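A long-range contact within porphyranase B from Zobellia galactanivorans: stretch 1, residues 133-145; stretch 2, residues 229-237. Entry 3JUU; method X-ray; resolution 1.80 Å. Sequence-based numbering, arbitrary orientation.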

ATOM      1  N   ASP A 133      -5.167  19.225   3.995  1.00 15.89           N
ATOM      2  CA  ASP A 133      -5.347  20.097   2.813  1.00 17.72           C
ATOM      3  C   ASP A 133      -6.774  20.213   2.348  1.00 15.54           C
ATOM      4  O   ASP A 133      -7.085  20.922   1.377  1.00 16.14           O
ATOM      5  CB  ASP A 133      -4.483  19.669   1.558  1.00 17.88           C
ATOM      6  CG  ASP A 133      -3.014  19.689   1.879  1.00 21.58           C
ATOM      7  OD1 ASP A 133      -2.620  20.600   2.667  1.00 18.56           O
ATOM      8  OD2 ASP A 133      -2.294  18.739   1.441  1.00 20.57           O
ATOM      9  N   ARG A 134      -7.646  19.499   3.030  1.00 14.86           N
ATOM     10  CA  ARG A 134      -9.004  19.464   2.659  1.00 13.50           C
ATOM     11  C   ARG A 134      -9.791  20.458   3.526  1.00 14.64           C
ATOM     12  O   ARG A 134      -9.234  21.056   4.523  1.00 12.88           O
ATOM     13  CB  ARG A 134      -9.563  18.007   2.835  1.00 13.75           C
ATOM     14  CG  ARG A 134      -9.000  16.944   1.957  1.00 17.13           C
ATOM     15  CD  ARG A 134      -9.573  17.102   0.548  1.00 23.23           C
ATOM     16  NE  ARG A 134      -8.659  17.874  -0.294  1.00 30.86           N
ATOM     17  CZ  ARG A 134      -8.958  19.025  -0.903  1.00 36.22           C
ATOM     18  NH1 ARG A 134     -10.164  19.563  -0.768  1.00 37.48           N
ATOM     19  NH2 ARG A 134      -8.051  19.644  -1.666  1.00 37.95           N
ATOM     20  N   LEU A 135     -11.071  20.659   3.169  1.00 14.49           N
ATOM     21  CA  LEU A 135     -11.882  21.659   3.870  1.00 15.63           C
ATOM     22  C   LEU A 135     -12.988  21.036   4.730  1.00 17.17           C
ATOM     23  O   LEU A 135     -13.508  19.968   4.382  1.00 18.50           O
ATOM     24  CB  LEU A 135     -12.605  22.494   2.812  1.00 15.41           C
ATOM     25  CG  LEU A 135     -11.790  23.499   1.977  1.00 21.82           C
ATOM     26  CD1 LEU A 135     -10.272  23.386   1.824  1.00 25.85           C
ATOM     27  CD2 LEU A 135     -12.528  24.053   0.830  1.00 19.69           C
ATOM     28  N   GLY A 136     -13.373  21.694   5.820  1.00 15.01           N
ATOM     29  CA  GLY A 136     -14.561  21.272   6.635  1.00 15.94           C
ATOM     30  C   GLY A 136     -14.397  19.802   7.072  1.00 15.67           C
ATOM     31  O   GLY A 136     -13.317  19.352   7.465  1.00 13.26           O
ATOM     32  N   CYS A 137     -15.477  19.049   6.949  1.00 15.23           N
ATOM     33  CA  CYS A 137     -15.452  17.629   7.386  1.00 16.08           C
ATOM     34  C   CYS A 137     -14.495  16.709   6.577  1.00 15.05           C
ATOM     35  O   CYS A 137     -14.127  15.626   7.076  1.00 15.24           O
ATOM     36  CB  CYS A 137     -16.874  17.073   7.335  1.00 17.16           C
ATOM     37  SG  CYS A 137     -17.921  17.836   8.661  1.00 24.60           S
ATOM     38  N   ASP A 138     -14.080  17.134   5.393  1.00 13.70           N
ATOM     39  CA  ASP A 138     -13.093  16.363   4.601  1.00 14.01           C
ATOM     40  C   ASP A 138     -11.712  16.291   5.208  1.00 13.29           C
ATOM     41  O   ASP A 138     -10.865  15.573   4.706  1.00 13.65           O
ATOM     42  CB  ASP A 138     -12.977  16.883   3.176  1.00 15.02           C
ATOM     43  CG  ASP A 138     -14.273  16.682   2.344  1.00 18.62           C
ATOM     44  OD1 ASP A 138     -15.198  15.923   2.748  1.00 16.58           O
ATOM     45  OD2 ASP A 138     -14.278  17.287   1.288  1.00 19.58           O
ATOM     46  N   LYS A 139     -11.482  16.972   6.341  1.00 12.43           N
ATOM     47  CA  LYS A 139     -10.225  16.843   7.087  1.00 11.77           C
ATOM     48  C   LYS A 139     -10.138  15.488   7.805  1.00 12.04           C
ATOM     49  O   LYS A 139      -9.079  15.124   8.311  1.00 13.12           O
ATOM     50  CB  LYS A 139     -10.115  17.998   8.145  1.00 13.69           C
ATOM     51  CG  LYS A 139      -9.881  19.415   7.498  1.00 12.14           C
ATOM     52  CD  LYS A 139      -9.673  20.487   8.640  1.00 14.16           C
ATOM     53  CE  LYS A 139     -10.164  21.839   8.221  1.00 12.76           C
ATOM     54  NZ  LYS A 139      -9.295  22.346   7.044  1.00 16.88           N
ATOM     55  N   ARG A 140     -11.258  14.775   7.941  1.00 12.10           N
ATOM     56  CA  ARG A 140     -11.272  13.412   8.531  1.00 11.45           C
ATOM     57  C   ARG A 140     -10.416  12.540   7.595  1.00 11.76           C
ATOM     58  O   ARG A 140     -10.195  12.884   6.449  1.00 13.55           O
ATOM     59  CB  ARG A 140     -12.705  12.839   8.568  1.00 11.79           C
ATOM     60  CG  ARG A 140     -13.304  12.693   7.172  1.00 10.97           C
ATOM     61  CD  ARG A 140     -14.841  12.476   7.293  1.00 11.32           C
ATOM     62  NE  ARG A 140     -15.498  12.488   5.979  1.00 13.79           N
ATOM     63  CZ  ARG A 140     -15.693  11.440   5.163  1.00 13.21           C
ATOM     64  NH1 ARG A 140     -15.317  10.224   5.476  1.00 11.69           N
ATOM     65  NH2 ARG A 140     -16.279  11.634   3.987  1.00 12.56           N
ATOM     66  N   THR A 141      -9.921  11.423   8.138  1.00 11.34           N
ATOM     67  CA  THR A 141      -9.068  10.500   7.397  1.00 11.37           C
ATOM     68  C   THR A 141      -9.885   9.351   6.861  1.00 10.46           C
ATOM     69  O   THR A 141     -10.708   8.779   7.599  1.00 10.17           O
ATOM     70  CB  THR A 141      -8.010   9.937   8.343  1.00 12.97           C
ATOM     71  OG1 THR A 141      -7.214  11.055   8.767  1.00 15.58           O
ATOM     72  CG2 THR A 141      -7.087   8.928   7.588  1.00  9.00           C
ATOM     73  N   THR A 142      -9.583   8.956   5.636  1.00 10.88           N
ATOM     74  CA  THR A 142     -10.141   7.767   5.049  1.00  9.28           C
ATOM     75  C   THR A 142      -8.883   7.070   4.496  1.00 11.59           C
ATOM     76  O   THR A 142      -8.087   7.645   3.801  1.00 11.53           O
ATOM     77  CB  THR A 142     -11.134   8.060   3.856  1.00 11.95           C
ATOM     78  OG1 THR A 142     -10.475   8.826   2.822  1.00 11.25           O
ATOM     79  CG2 THR A 142     -12.344   8.799   4.303  1.00  9.75           C
ATOM     80  N   GLU A 143      -8.695   5.810   4.886  1.00 11.13           N
ATOM     81  CA  GLU A 143      -7.541   5.022   4.410  1.00 10.81           C
ATOM     82  C   GLU A 143      -8.087   3.730   3.868  1.00 11.00           C
ATOM     83  O   GLU A 143      -8.865   3.061   4.543  1.00  9.46           O
ATOM     84  CB  GLU A 143      -6.601   4.742   5.620  1.00 10.71           C
ATOM     85  CG  GLU A 143      -5.388   3.836   5.213  1.00  7.96           C
ATOM     86  CD  GLU A 143      -4.505   3.543   6.446  1.00 11.18           C
ATOM     87  OE1 GLU A 143      -4.666   4.185   7.524  1.00 12.11           O
ATOM     88  OE2 GLU A 143      -3.662   2.622   6.332  1.00 11.17           O
ATOM     89  N   LEU A 144      -7.641   3.374   2.657  1.00  9.45           N
ATOM     90  CA  LEU A 144      -8.074   2.141   1.965  1.00 10.07           C
ATOM     91  C   LEU A 144      -6.786   1.286   1.718  1.00  9.49           C
ATOM     92  O   LEU A 144      -5.983   1.557   0.850  1.00  7.08           O
ATOM     93  CB  LEU A 144      -8.785   2.549   0.626  1.00 10.56           C
ATOM     94  CG  LEU A 144      -9.695   1.483  -0.052  1.00  8.81           C
ATOM     95  CD1 LEU A 144     -10.241   2.021  -1.365  1.00 10.78           C
ATOM     96  CD2 LEU A 144      -8.951   0.134  -0.264  1.00  7.10           C
ATOM     97  N   ASP A 145      -6.606   0.258   2.542  1.00  9.01           N
ATOM     98  CA  ASP A 145      -5.442  -0.663   2.428  1.00  8.40           C
ATOM     99  C   ASP A 145      -5.742  -1.834   1.506  1.00  8.33           C
ATOM    100  O   ASP A 145      -6.659  -2.636   1.759  1.00  8.55           O
ATOM    101  CB  ASP A 145      -5.092  -1.161   3.843  1.00  8.89           C
ATOM    102  CG  ASP A 145      -4.817   0.009   4.777  1.00 11.82           C
ATOM    103  OD1 ASP A 145      -3.881   0.803   4.472  1.00  9.86           O
ATOM    104  OD2 ASP A 145      -5.571   0.183   5.751  1.00 11.72           O
ATOM    105  N   PRO A 229     -16.238   2.078   6.806  1.00 11.05           N
ATOM    106  CA  PRO A 229     -16.858   2.605   8.056  1.00 12.54           C
ATOM    107  C   PRO A 229     -17.440   4.016   7.924  1.00 13.41           C
ATOM    108  O   PRO A 229     -18.328   4.356   8.709  1.00 14.45           O
ATOM    109  CB  PRO A 229     -15.737   2.513   9.101  1.00 13.62           C
ATOM    110  CG  PRO A 229     -14.503   2.250   8.322  1.00 14.56           C
ATOM    111  CD  PRO A 229     -14.777   1.911   6.917  1.00 10.26           C
ATOM    112  N   ALA A 230     -17.032   4.764   6.899  1.00 13.11           N
ATOM    113  CA  ALA A 230     -17.592   6.119   6.629  1.00 13.88           C
ATOM    114  C   ALA A 230     -17.530   6.298   5.140  1.00 12.91           C
ATOM    115  O   ALA A 230     -16.806   5.556   4.430  1.00 13.34           O
ATOM    116  CB  ALA A 230     -16.764   7.225   7.367  1.00 11.98           C
ATOM    117  N   ASP A 231     -18.271   7.271   4.599  1.00 11.86           N
ATOM    118  CA  ASP A 231     -18.179   7.511   3.141  1.00 10.89           C
ATOM    119  C   ASP A 231     -16.717   7.767   2.646  1.00 11.67           C
ATOM    120  O   ASP A 231     -15.999   8.660   3.134  1.00 12.02           O
ATOM    121  CB  ASP A 231     -18.916   8.767   2.793  1.00 10.82           C
ATOM    122  CG  ASP A 231     -20.439   8.639   2.924  1.00 19.13           C
ATOM    123  OD1 ASP A 231     -20.944   7.492   2.873  1.00 17.64           O
ATOM    124  OD2 ASP A 231     -21.078   9.733   3.068  1.00 21.01           O
ATOM    125  N   PHE A 232     -16.298   7.012   1.650  1.00  9.92           N
ATOM    126  CA  PHE A 232     -14.992   7.255   0.993  1.00 10.62           C
ATOM    127  C   PHE A 232     -15.248   8.100  -0.267  1.00 10.60           C
ATOM    128  O   PHE A 232     -15.175   7.580  -1.373  1.00 10.64           O
ATOM    129  CB  PHE A 232     -14.333   5.906   0.671  1.00 10.34           C
ATOM    130  CG  PHE A 232     -13.581   5.277   1.866  1.00 12.65           C
ATOM    131  CD1 PHE A 232     -13.842   5.667   3.195  1.00  8.58           C
ATOM    132  CD2 PHE A 232     -12.593   4.313   1.637  1.00 10.81           C
ATOM    133  CE1 PHE A 232     -13.170   5.087   4.320  1.00  8.93           C
ATOM    134  CE2 PHE A 232     -11.890   3.734   2.778  1.00 10.82           C
ATOM    135  CZ  PHE A 232     -12.146   4.172   4.123  1.00  8.58           C
ATOM    136  N   ASP A 233     -15.578   9.402  -0.081  1.00 10.92           N
ATOM    137  CA  ASP A 233     -15.868  10.232  -1.236  1.00 12.21           C
ATOM    138  C   ASP A 233     -14.859  11.380  -1.313  1.00 13.40           C
ATOM    139  O   ASP A 233     -15.185  12.456  -1.891  1.00 12.44           O
ATOM    140  CB  ASP A 233     -17.298  10.758  -1.156  1.00 12.82           C
ATOM    141  CG  ASP A 233     -17.587  11.453   0.162  1.00 15.45           C
ATOM    142  OD1 ASP A 233     -16.705  11.534   1.038  1.00 16.26           O
ATOM    143  OD2 ASP A 233     -18.775  11.824   0.377  1.00 17.46           O
ATOM    144  N   ILE A 234     -13.675  11.178  -0.680  1.00 10.68           N
ATOM    145  CA  ILE A 234     -12.613  12.247  -0.627  1.00 11.88           C
ATOM    146  C   ILE A 234     -11.460  11.759  -1.517  1.00 12.68           C
ATOM    147  O   ILE A 234     -11.139  10.563  -1.496  1.00 11.97           O
ATOM    148  CB  ILE A 234     -12.070  12.572   0.843  1.00 10.42           C
ATOM    149  CG1 ILE A 234     -13.238  12.907   1.822  1.00 11.69           C
ATOM    150  CG2 ILE A 234     -11.101  13.795   0.783  1.00 11.36           C
ATOM    151  CD1 ILE A 234     -12.948  12.733   3.244  1.00 11.64           C
ATOM    152  N   GLU A 235     -10.850  12.671  -2.263  1.00 10.69           N
ATOM    153  CA  GLU A 235      -9.679  12.346  -3.119  1.00 11.66           C
ATOM    154  C   GLU A 235      -8.608  11.607  -2.327  1.00 10.70           C
ATOM    155  O   GLU A 235      -8.293  11.978  -1.174  1.00 11.48           O
ATOM    156  CB  GLU A 235      -9.044  13.692  -3.655  1.00 12.03           C
ATOM    157  CG  GLU A 235      -7.993  13.430  -4.726  1.00 17.30           C
ATOM    158  CD  GLU A 235      -7.381  14.754  -5.230  1.00 22.43           C
ATOM    159  OE1 GLU A 235      -7.729  15.797  -4.664  1.00 28.08           O
ATOM    160  OE2 GLU A 235      -6.494  14.732  -6.063  1.00 26.80           O
ATOM    161  N   MET A 236      -8.062  10.547  -2.913  1.00 10.10           N
ATOM    162  CA  MET A 236      -7.022   9.782  -2.213  1.00  9.31           C
ATOM    163  C   MET A 236      -5.789   9.623  -3.094  1.00 10.11           C
ATOM    164  O   MET A 236      -5.854   9.807  -4.301  1.00 11.97           O
ATOM    165  CB  MET A 236      -7.536   8.409  -1.752  1.00  8.69           C
ATOM    166  CG  MET A 236      -8.450   8.587  -0.526  1.00  7.73           C
ATOM    167  SD  MET A 236      -8.663   7.059   0.453  1.00 10.80           S
ATOM    168  CE  MET A 236      -9.908   6.186  -0.421  1.00  7.40           C
ATOM    169  N   TYR A 237      -4.653   9.287  -2.456  1.00 10.33           N
ATOM    170  CA  TYR A 237      -3.312   9.235  -3.083  1.00 10.46           C
ATOM    171  C   TYR A 237      -2.749   7.890  -2.812  1.00 11.43           C
ATOM    172  O   TYR A 237      -2.995   7.363  -1.686  1.00 11.83           O
ATOM    173  CB  TYR A 237      -2.375  10.296  -2.443  1.00  9.53           C
ATOM    174  CG  TYR A 237      -2.938  11.721  -2.639  1.00 11.23           C
ATOM    175  CD1 TYR A 237      -2.507  12.536  -3.738  1.00 13.90           C
ATOM    176  CD2 TYR A 237      -3.993  12.204  -1.808  1.00 11.71           C
ATOM    177  CE1 TYR A 237      -3.048  13.844  -3.936  1.00 15.18           C
ATOM    178  CE2 TYR A 237      -4.552  13.486  -2.018  1.00 14.33           C
ATOM    179  CZ  TYR A 237      -4.074  14.277  -3.104  1.00 17.33           C
ATOM    180  OH  TYR A 237      -4.634  15.533  -3.310  1.00 19.10           O
TER
HETATM  181  O   HOH W   1      -6.156  16.462  -0.593  1.00 27.70           O
HETATM  182  O   HOH W   2     -16.922  14.477   1.242  1.00 25.84           O
HETATM  183  O   HOH W   3     -12.232   8.883   0.464  1.00 10.52           O

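Long-range contacts often rest on a few side chains whose rotamers serve backbone and side-chain partners at once, and this pair of segments in porphyranase B, at least 88 residues apart in sequence where they touch, is a good example. The first runs from a 3-10 turn at 137-139 into a strand at 141-145; the second, lacking regular structure over most of its length, lies alongside it, with the CA atoms of Asp-138 and Ile-234 6.7 Å apart and those of Thr-142 and Phe-232 6.3 Å apart. No backbone-to-backbone hydrogen bond joins them, so side chains and water carry the contact.

Arg-140 is the clearest case. From chi1 p, its chain runs out through t at chi2 and chi3, carrying the guanidinium to the second stretch. There NH1 and NH2 both donate to the carbonyl O of Asp-231, at 2.9 and 3.1 Å, while NH2 also forms a salt bridge with OD1 of Asp-233 at 3.0 Å. Both acceptors lie near the guanidinium plane, where its N-H groups point, leaving a face free for CD1 of Ile-234, 3.6 Å from NH2. Asp-233 starts sideways, but chi1 p brings its carboxylate to the arginine; water 2 donates to its OD1 weakly and to OD1 of Asp-138.

Along the strand, Thr-142 and Leu-144 point toward the second stretch, whereas Thr-141 and Glu-143 point away. The backbone of Thr-142 sets its CB over the face of the Phe-232 ring in a CH-pi contact, 3.9 Å from the centroid; chi1 p then turns OG1 to water 3, which accepts from the backbone N of Ile-234, and places CG2 3.8 Å from Asp-231 O. Leu-144 CB packs against both Phe-232 CE2 (4.0 Å) and Met-236 CE (3.9 Å). Though Phe-232 leaves its backbone sideways, its ring reaches inward to meet these residues.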